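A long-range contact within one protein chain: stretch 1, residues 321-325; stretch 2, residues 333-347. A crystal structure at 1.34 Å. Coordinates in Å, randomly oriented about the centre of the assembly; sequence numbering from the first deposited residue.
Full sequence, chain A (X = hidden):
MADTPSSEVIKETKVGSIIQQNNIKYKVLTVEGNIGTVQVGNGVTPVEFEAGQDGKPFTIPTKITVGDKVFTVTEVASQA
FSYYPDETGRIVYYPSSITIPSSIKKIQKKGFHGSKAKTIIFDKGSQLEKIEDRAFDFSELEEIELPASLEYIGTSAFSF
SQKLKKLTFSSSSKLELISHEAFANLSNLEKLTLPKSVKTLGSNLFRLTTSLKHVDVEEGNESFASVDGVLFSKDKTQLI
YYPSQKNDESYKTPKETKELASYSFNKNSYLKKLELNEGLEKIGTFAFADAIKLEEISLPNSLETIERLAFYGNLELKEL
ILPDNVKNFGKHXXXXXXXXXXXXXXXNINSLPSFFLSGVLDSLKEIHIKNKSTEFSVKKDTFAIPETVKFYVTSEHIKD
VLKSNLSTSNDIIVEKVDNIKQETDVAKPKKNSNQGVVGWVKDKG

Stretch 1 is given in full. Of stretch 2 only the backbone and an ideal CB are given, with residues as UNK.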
# COMPACT_ATOMS: atom_id res chain seq x y z
N ILE A 321 8.76 -9.84 23.24
CA ILE A 321 9.69 -9.26 24.17
C ILE A 321 10.06 -7.88 23.65
O ILE A 321 10.83 -7.78 22.68
CB ILE A 321 10.92 -10.16 24.38
CG1 ILE A 321 10.48 -11.55 24.90
CG2 ILE A 321 11.93 -9.46 25.31
CD1 ILE A 321 11.57 -12.62 24.79
N LEU A 322 9.51 -6.83 24.24
CA LEU A 322 9.84 -5.47 23.84
C LEU A 322 11.21 -5.12 24.44
O LEU A 322 11.43 -5.29 25.64
CB LEU A 322 8.78 -4.47 24.30
CG LEU A 322 7.34 -4.73 23.80
CD1 LEU A 322 6.36 -3.75 24.45
CD2 LEU A 322 7.26 -4.66 22.25
N PRO A 323 12.15 -4.72 23.58
CA PRO A 323 13.52 -4.51 24.06
C PRO A 323 13.66 -3.34 24.98
O PRO A 323 12.75 -2.52 25.16
CB PRO A 323 14.35 -4.42 22.77
CG PRO A 323 13.37 -3.96 21.73
CD PRO A 323 12.02 -4.54 22.13
N ASP A 324 14.83 -3.27 25.61
CA ASP A 324 15.01 -2.40 26.75
C ASP A 324 14.96 -0.92 26.52
O ASP A 324 14.75 -0.17 27.48
CB ASP A 324 16.35 -2.74 27.46
CG ASP A 324 16.40 -4.15 28.04
OD1 ASP A 324 15.34 -4.70 28.41
OD2 ASP A 324 17.53 -4.73 28.11
N ASN A 325 15.16 -0.47 25.27
CA ASN A 325 15.35 0.94 24.97
C ASN A 325 14.31 1.56 24.03
O ASN A 325 14.57 2.63 23.47
CB ASN A 325 16.77 1.09 24.37
CG ASN A 325 17.84 0.32 25.12
OD1 ASN A 325 18.07 0.58 26.31
ND2 ASN A 325 18.47 -0.70 24.49
N UNK A 333 -0.35 0.02 19.30
CA UNK A 333 0.82 -0.67 18.79
C UNK A 333 0.62 -2.19 18.77
O UNK A 333 1.17 -2.85 17.88
CB UNK A 333 2.04 -0.31 19.63
N UNK A 334 -0.14 -2.75 19.76
CA UNK A 334 -0.40 -4.20 19.82
C UNK A 334 -1.90 -4.40 19.94
O UNK A 334 -2.51 -4.02 20.95
CB UNK A 334 0.33 -4.86 20.99
N UNK A 335 -2.49 -5.04 18.94
CA UNK A 335 -3.94 -5.26 19.01
C UNK A 335 -4.27 -6.56 18.28
O UNK A 335 -3.83 -6.77 17.14
CB UNK A 335 -4.71 -4.08 18.41
N UNK A 336 -5.11 -7.39 18.88
CA UNK A 336 -5.62 -8.59 18.20
C UNK A 336 -4.55 -9.64 17.98
O UNK A 336 -4.13 -9.90 16.83
CB UNK A 336 -6.24 -8.21 16.85
N UNK A 337 -4.10 -10.22 19.09
CA UNK A 337 -3.00 -11.21 19.14
C UNK A 337 -3.52 -12.42 19.92
O UNK A 337 -3.23 -12.57 21.10
CB UNK A 337 -1.74 -10.63 19.79
N UNK A 338 -4.39 -13.22 19.24
CA UNK A 338 -5.13 -14.25 19.98
C UNK A 338 -4.36 -15.42 20.54
O UNK A 338 -4.93 -16.16 21.37
CB UNK A 338 -6.22 -14.82 19.06
N UNK A 339 -3.09 -15.62 20.11
CA UNK A 339 -2.27 -16.71 20.62
C UNK A 339 -1.10 -16.18 21.43
O UNK A 339 -0.25 -16.96 21.87
CB UNK A 339 -1.76 -17.58 19.47
N UNK A 340 -1.08 -14.84 21.69
CA UNK A 340 -0.02 -14.25 22.49
C UNK A 340 -0.15 -14.74 23.92
O UNK A 340 -1.17 -14.46 24.56
CB UNK A 340 -0.07 -12.72 22.43
N UNK A 341 0.84 -15.48 24.44
CA UNK A 341 0.80 -16.01 25.79
C UNK A 341 1.49 -15.11 26.79
O UNK A 341 1.12 -15.05 27.97
CB UNK A 341 1.44 -17.40 25.82
N UNK A 342 2.51 -14.37 26.33
CA UNK A 342 3.30 -13.57 27.22
C UNK A 342 3.80 -12.31 26.54
O UNK A 342 4.16 -12.37 25.36
CB UNK A 342 4.48 -14.39 27.76
N UNK A 343 3.89 -11.23 27.31
CA UNK A 343 4.47 -9.97 26.86
C UNK A 343 5.50 -9.53 27.90
O UNK A 343 5.20 -9.54 29.11
CB UNK A 343 3.39 -8.90 26.66
N UNK A 344 6.71 -9.15 27.46
CA UNK A 344 7.71 -8.59 28.36
C UNK A 344 8.01 -7.17 27.92
O UNK A 344 8.16 -6.92 26.72
CB UNK A 344 8.98 -9.44 28.38
N UNK A 345 8.06 -6.25 28.88
CA UNK A 345 8.32 -4.85 28.61
C UNK A 345 9.70 -4.57 29.19
O UNK A 345 9.90 -4.65 30.41
CB UNK A 345 7.25 -3.94 29.20
N UNK A 346 10.63 -4.19 28.31
CA UNK A 346 12.04 -3.98 28.62
C UNK A 346 12.37 -2.96 29.69
O UNK A 346 11.55 -2.14 30.10
CB UNK A 346 12.76 -3.57 27.34
N UNK A 347 13.64 -3.02 30.16
CA UNK A 347 14.14 -2.30 31.33
C UNK A 347 13.92 -0.81 31.39
O UNK A 347 13.59 -0.29 32.46
CB UNK A 347 15.65 -2.55 31.44

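Position 333 lies beyond the reach of stretch 1, with nothing of it within 5.5 Å of the ideal CB, so the visible atoms set no preference; the deposited residue is V333. At 334 the CA-to-CB bond points toward stretch 1, yet the gap is wide. A short side chain would fall short of L322, whereas a long apolar one could cross to its isobutyl group. The residue is M334, extended at chi2 (t) and turned at chi3 (m), and its CE comes to 4.1 Å from CD1 of L322.

Positions 335 to 341 are out of reach, and only their backbone speaks. At 335 an extended strand conformation admits many residues; it is N335. At 336 phi is 69°, and a positive phi by itself favours glycine, which is what is found, G336. Positions 337 to 340 form a type I turn, closed by a hydrogen bond from N of 340 to O of 337, 3.2 Å long. Its second position has a phi of -68°, which suits a proline ring, and the four residues are L337, P338, K339 and L340. Position 341 is K341.

The strand begins at 342, where stretch 1 still offers nothing close; the residue is S342. At 343 the CB points sideways, and a small side chain would make no contact, but a branched apolar one of moderate length could bend to the leucine of stretch 1. L343 does so: with chi1 t and chi2 p, its CD1 lies 4.0 Å from CG of L322.

Position 344 is paired in parallel register with I321, and the two side chains share a face of the sheet. Its ideal CB is 4.3 Å from CG2 of I321, so a beta-branched residue, apolar or hydroxylated, would suit both strand and neighbour. It is T344, which makes this contact. Its backbone holds the strands together, N of L322 donating to O of T344 at 2.8 Å.

At 345 the side chain turns to the other face, that of L322, with the ideal CB 4.8 Å from CD1 of L322. Valine, isoleucine or leucine would all fit this apolar surface. I345 places its CG1 4.5 Å from CD1 of L322, joining the methionine and leucine already described around that side chain.

Position 346 is the most restrictive. An ideal CB there would stand 2.4 Å from O of P323 and 2.6 Å from CA of D324, so no side chain can be accommodated, although phi is an ordinary -57°. G346 lets the two stretches close in, its CA 3.4 Å from OD1 of D324.

At 347 the CB points sideways, 3.7 Å from the carboxylate atom OD1 of D324, so a polar residue, particularly one with a donor, is plausible. It is N347. Its backbone N donates to OD1 of D324 at 3.0 Å, while its ND2 donates to a water O at 3.0 Å that in turn donates a weak hydrogen bond, 3.5 Å from water O to OD2 of D324.

Stretch 2, residues 333-347: VMNGLPKLKSLTIGN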
# COMPACT_ATOMS: atom_id res chain seq x y z
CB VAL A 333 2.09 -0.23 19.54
CG1 VAL A 333 2.01 -0.58 21.03
CG2 VAL A 333 3.32 -0.85 18.89
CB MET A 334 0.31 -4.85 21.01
CG MET A 334 1.84 -4.83 20.89
SD MET A 334 2.64 -5.32 22.45
CE MET A 334 2.37 -3.82 23.45
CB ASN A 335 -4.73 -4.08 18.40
CG ASN A 335 -6.23 -4.31 18.34
OD1 ASN A 335 -6.72 -5.08 17.50
ND2 ASN A 335 -7.00 -3.70 19.24
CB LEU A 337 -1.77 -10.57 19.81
CG LEU A 337 -1.32 -9.22 19.17
CD1 LEU A 337 -0.31 -8.51 19.99
CD2 LEU A 337 -0.84 -9.40 17.72
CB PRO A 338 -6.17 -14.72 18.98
CG PRO A 338 -5.58 -14.41 17.60
CD PRO A 338 -4.84 -13.10 17.84
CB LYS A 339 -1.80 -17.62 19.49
CG LYS A 339 -2.94 -18.48 18.93
CD LYS A 339 -2.43 -19.59 18.05
CE LYS A 339 -3.47 -20.65 17.77
NZ LYS A 339 -2.89 -21.76 16.94
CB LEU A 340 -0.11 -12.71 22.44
CG LEU A 340 1.06 -11.96 23.06
CD1 LEU A 340 2.27 -11.99 22.15
CD2 LEU A 340 0.71 -10.50 23.34
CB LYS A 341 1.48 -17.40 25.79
CG LYS A 341 0.74 -18.46 25.00
CD LYS A 341 1.44 -19.83 25.06
CE LYS A 341 2.57 -19.96 24.06
NZ LYS A 341 2.91 -21.38 23.78
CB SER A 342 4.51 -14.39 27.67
OG SER A 342 5.30 -13.71 28.63
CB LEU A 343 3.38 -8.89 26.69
CG LEU A 343 3.92 -7.47 26.49
CD1 LEU A 343 4.53 -7.34 25.09
CD2 LEU A 343 2.80 -6.43 26.67
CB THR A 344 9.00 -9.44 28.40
OG1 THR A 344 8.65 -10.72 28.94
CG2 THR A 344 10.10 -8.79 29.24
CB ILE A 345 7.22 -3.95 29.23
CG1 ILE A 345 5.81 -4.46 28.84
CG2 ILE A 345 7.42 -2.49 28.82
CD1 ILE A 345 4.63 -3.64 29.41
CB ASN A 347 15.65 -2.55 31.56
CG ASN A 347 16.01 -4.00 31.90
OD1 ASN A 347 15.17 -4.84 32.20
ND2 ASN A 347 17.29 -4.33 31.83
O HOH W 1 19.18 -2.56 30.30
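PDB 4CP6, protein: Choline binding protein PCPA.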